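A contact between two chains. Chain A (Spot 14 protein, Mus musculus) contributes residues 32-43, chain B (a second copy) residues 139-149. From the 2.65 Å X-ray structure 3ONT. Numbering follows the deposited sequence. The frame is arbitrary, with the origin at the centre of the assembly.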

# COMPACT_ATOMS: atom_id res chain seq x y z
N VAL A 32 -7.76 24.00 10.37
CA VAL A 32 -7.14 24.73 11.48
C VAL A 32 -6.08 25.73 11.04
O VAL A 32 -6.04 26.88 11.52
CB VAL A 32 -6.55 23.75 12.52
CG1 VAL A 32 -5.61 24.45 13.49
CG2 VAL A 32 -7.66 23.02 13.27
N VAL A 33 -5.21 25.31 10.12
CA VAL A 33 -4.10 26.14 9.67
C VAL A 33 -4.62 27.20 8.70
O VAL A 33 -4.46 27.10 7.49
CB VAL A 33 -2.94 25.28 9.08
CG1 VAL A 33 -1.84 26.15 8.53
CG2 VAL A 33 -2.37 24.34 10.16
N MSE A 34 -5.23 28.22 9.27
CA MSE A 34 -5.93 29.25 8.49
C MSE A 34 -4.98 30.14 7.70
O MSE A 34 -5.31 30.56 6.58
CB MSE A 34 -6.74 30.12 9.44
CG MSE A 34 -7.80 29.36 10.21
SE MSE A 34 -9.59 29.72 9.53
CE MSE A 34 -9.46 28.83 7.78
N ILE A 35 -3.82 30.44 8.29
CA ILE A 35 -2.83 31.31 7.67
C ILE A 35 -1.52 30.50 7.55
O ILE A 35 -0.65 30.53 8.44
CB ILE A 35 -2.62 32.66 8.46
CG1 ILE A 35 -3.97 33.25 8.91
CG2 ILE A 35 -1.81 33.67 7.64
CD1 ILE A 35 -3.88 34.42 9.87
N PRO A 36 -1.40 29.75 6.44
CA PRO A 36 -0.29 28.79 6.33
C PRO A 36 1.08 29.46 6.25
O PRO A 36 2.09 28.82 6.56
CB PRO A 36 -0.62 28.02 5.03
CG PRO A 36 -2.11 28.22 4.81
CD PRO A 36 -2.35 29.65 5.32
N SER A 37 1.13 30.73 5.85
CA SER A 37 2.42 31.45 5.73
C SER A 37 3.08 31.67 7.10
O SER A 37 4.28 31.86 7.18
CB SER A 37 2.25 32.77 5.01
OG SER A 37 1.31 33.54 5.74
N LEU A 38 2.29 31.62 8.18
CA LEU A 38 2.82 31.65 9.55
C LEU A 38 3.73 30.45 9.86
O LEU A 38 4.55 30.51 10.79
CB LEU A 38 1.67 31.73 10.58
CG LEU A 38 0.76 32.96 10.47
CD1 LEU A 38 -0.21 32.99 11.64
CD2 LEU A 38 1.51 34.32 10.37
N LEU A 39 3.59 29.36 9.09
CA LEU A 39 4.45 28.18 9.24
C LEU A 39 5.82 28.36 8.60
O LEU A 39 6.76 27.62 8.92
CB LEU A 39 3.78 26.93 8.66
CG LEU A 39 2.45 26.44 9.25
CD1 LEU A 39 1.89 25.22 8.50
CD2 LEU A 39 2.59 26.09 10.74
N ARG A 40 5.98 29.32 7.70
CA ARG A 40 7.30 29.57 7.10
C ARG A 40 8.25 29.93 8.22
O ARG A 40 7.85 30.60 9.19
CB ARG A 40 7.27 30.73 6.13
CG ARG A 40 6.35 30.59 4.98
CD ARG A 40 7.12 30.29 3.75
NE ARG A 40 6.28 30.33 2.56
CZ ARG A 40 6.58 29.73 1.41
NH1 ARG A 40 7.69 29.03 1.29
NH2 ARG A 40 5.75 29.81 0.39
N ASP A 41 9.49 29.48 8.11
CA ASP A 41 10.55 29.84 9.06
C ASP A 41 10.44 29.22 10.44
O ASP A 41 11.13 29.66 11.36
CB ASP A 41 10.64 31.36 9.20
CG ASP A 41 10.96 32.04 7.90
OD1 ASP A 41 11.66 31.40 7.07
OD2 ASP A 41 10.53 33.22 7.73
N VAL A 42 9.54 28.25 10.61
CA VAL A 42 9.46 27.48 11.85
C VAL A 42 10.27 26.24 11.55
O VAL A 42 9.96 25.52 10.60
CB VAL A 42 8.02 27.09 12.24
CG1 VAL A 42 8.02 26.12 13.41
CG2 VAL A 42 7.19 28.33 12.57
N GLN A 43 11.32 26.04 12.35
CA GLN A 43 12.26 24.95 12.11
C GLN A 43 11.68 23.56 12.37
O GLN A 43 10.85 23.37 13.26
CB GLN A 43 13.58 25.16 12.85
CG GLN A 43 14.54 26.09 12.09
CD GLN A 43 14.36 26.07 10.55
OE1 GLN A 43 14.46 27.12 9.90
NE2 GLN A 43 14.10 24.86 9.97
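Chain B 139-149: EVTRKYQEMTG

Chain B meets chain A with a helix. Residues 139 to 147 are helical, continuing a helix that begins earlier in the chain. T148(B) is the first residue to leave helical phi/psi, and G149(B) follows with positive phi. Residues V140(B), Y144(B), M147(B) and T148(B) lie along the side of chain B that meets chain A, with T141(B) and Q145(B) flanking them.

The chain A stretch is irregular. V32(A) ends a helix, and V33(A) is the first residue to leave helical phi/psi. A short 3-10 segment runs from P36(A) to L39(A), and a type II beta turn from L39(A) to V42(A) follows. This folded path makes a hollow rather than a flat strip. The CA of V32(A) is 6.6 Å from the CA of T141(B), and the CA of V33(A) is 6.4 Å from the CA of Y144(B). Both numberings rise together over this short step, but beyond it the chain A stretch runs across the helix rather than along it.

The main bump is Y144(B). Its CA-to-CB bond points toward chain A, with chi1 in the t well, and the ring enters the hollow formed by V32(A) to I35(A), L38(A) and L39(A). It loses more surface to the opposite stretch than any other residue here, 119 of the 567 Å² buried in all. The backbone of V33(A) covers one face of the ring: its CA lies 3.9 Å from the ring centroid, just 5° off the normal, in a CH-pi contact. The side chain of V33(A) adds CG1 at 3.9 Å from Y144(B) CD2. L39(A) CD2 reaches the edge of the ring, 4.2 Å from Y144(B) CD2. V32(A) O lies obliquely, 3.3 Å from Y144(B) CE1.

At the tip of the ring, the hydroxyl meets main chain. I35(A) N donates a hydrogen bond to Y144(B) OH at 2.9 Å, with an angle of 146° at the hydrogen. The hydroxyl thus accepts a hydrogen from the main chain, while the ring packs against both side chains and backbone.

V32(A) is a bump in the other direction. Its CG1 fits between two chain B residues one helical turn apart, 3.8 Å from T141(B) CG2 and 3.9 Å from Q145(B) CG. The same CG1 is 4.1 Å from Y144(B) CD1.

M147(B), a selenomethionine, fills a second hollow, bounded by L38(A), L39(A) and V42(A). Its CE is 3.3 Å from L38(A) O and 3.7 Å from L38(A) CB. Its SE lies 4.3 Å from L39(A) CD2 and 4.2 Å from V42(A) CG2. L39(A) also extends to V140(B), with CD1 4.4 Å from V140(B) CG1.

L38(A) closes the contact near the end of the helix. Its CD1 is 3.8 Å from T148(B) CG2 and 4.3 Å from Y144(B) CE2. T148(B) OG1 donates a hydrogen bond to Y144(B) O at 3.0 Å, within its own chain.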

# COMPACT_ATOMS: atom_id res chain seq x y z
N GLU B 139 0.70 17.02 15.36
CA GLU B 139 1.66 17.92 15.99
C GLU B 139 1.73 19.26 15.26
O GLU B 139 1.90 20.30 15.91
CB GLU B 139 3.04 17.26 16.11
CG GLU B 139 3.14 16.29 17.29
CD GLU B 139 4.34 15.33 17.22
OE1 GLU B 139 5.19 15.49 16.30
OE2 GLU B 139 4.42 14.42 18.08
N VAL B 140 1.58 19.24 13.94
CA VAL B 140 1.53 20.49 13.20
C VAL B 140 0.30 21.31 13.59
O VAL B 140 0.39 22.52 13.75
CB VAL B 140 1.53 20.29 11.68
CG1 VAL B 140 1.34 21.66 10.99
CG2 VAL B 140 2.81 19.60 11.21
N THR B 141 -0.85 20.63 13.73
CA THR B 141 -2.10 21.29 14.11
C THR B 141 -1.97 21.92 15.48
O THR B 141 -2.31 23.07 15.67
CB THR B 141 -3.28 20.28 14.11
OG1 THR B 141 -3.38 19.68 12.83
CG2 THR B 141 -4.57 20.96 14.43
N ARG B 142 -1.46 21.14 16.44
CA ARG B 142 -1.20 21.63 17.79
C ARG B 142 -0.26 22.86 17.77
O ARG B 142 -0.51 23.85 18.46
CB ARG B 142 -0.63 20.50 18.66
CG ARG B 142 -0.67 20.78 20.16
CD ARG B 142 -2.13 20.90 20.62
NE ARG B 142 -2.39 21.79 21.77
CZ ARG B 142 -2.82 21.37 22.97
NH1 ARG B 142 -3.01 20.07 23.20
NH2 ARG B 142 -3.05 22.25 23.95
N LYS B 143 0.81 22.78 16.98
CA LYS B 143 1.81 23.83 16.93
C LYS B 143 1.18 25.13 16.45
O LYS B 143 1.37 26.18 17.06
CB LYS B 143 3.00 23.41 16.07
CG LYS B 143 4.09 24.47 15.95
CD LYS B 143 5.39 24.17 16.73
CE LYS B 143 5.45 24.85 18.10
NZ LYS B 143 5.74 26.32 18.08
N TYR B 144 0.40 25.07 15.37
CA TYR B 144 -0.30 26.25 14.87
C TYR B 144 -1.25 26.86 15.90
O TYR B 144 -1.33 28.08 16.05
CB TYR B 144 -1.10 25.91 13.62
CG TYR B 144 -1.72 27.12 12.97
CD1 TYR B 144 -3.00 27.56 13.32
CD2 TYR B 144 -1.02 27.85 11.99
CE1 TYR B 144 -3.56 28.65 12.71
CE2 TYR B 144 -1.58 28.94 11.38
CZ TYR B 144 -2.85 29.34 11.74
OH TYR B 144 -3.42 30.44 11.12
N GLN B 145 -2.01 26.00 16.58
CA GLN B 145 -2.91 26.47 17.63
C GLN B 145 -2.11 27.18 18.71
O GLN B 145 -2.50 28.26 19.15
CB GLN B 145 -3.73 25.32 18.20
CG GLN B 145 -4.82 24.86 17.25
CD GLN B 145 -5.47 23.52 17.63
OE1 GLN B 145 -4.93 22.73 18.42
NE2 GLN B 145 -6.63 23.26 17.06
N GLU B 146 -0.97 26.60 19.08
CA GLU B 146 -0.08 27.19 20.07
C GLU B 146 0.42 28.55 19.59
O GLU B 146 0.22 29.57 20.27
CB GLU B 146 1.07 26.24 20.42
CG GLU B 146 0.74 25.22 21.52
CD GLU B 146 1.75 24.05 21.64
OE1 GLU B 146 2.88 24.14 21.11
OE2 GLU B 146 1.41 23.02 22.27
N MSE B 147 1.02 28.56 18.40
CA MSE B 147 1.56 29.78 17.78
C MSE B 147 0.59 30.93 17.74
O MSE B 147 0.98 32.07 17.90
CB MSE B 147 1.98 29.50 16.35
CG MSE B 147 3.25 28.75 16.23
SE MSE B 147 3.39 28.12 14.41
CE MSE B 147 2.77 29.71 13.49
N THR B 148 -0.67 30.64 17.47
CA THR B 148 -1.63 31.72 17.32
C THR B 148 -2.47 31.84 18.58
O THR B 148 -3.61 32.30 18.53
CB THR B 148 -2.51 31.53 16.09
OG1 THR B 148 -3.26 30.31 16.23
CG2 THR B 148 -1.67 31.44 14.83
N GLY B 149 -1.90 31.39 19.70
CA GLY B 149 -2.51 31.51 21.02
C GLY B 149 -3.93 31.00 21.20
O GLY B 149 -4.68 31.56 21.99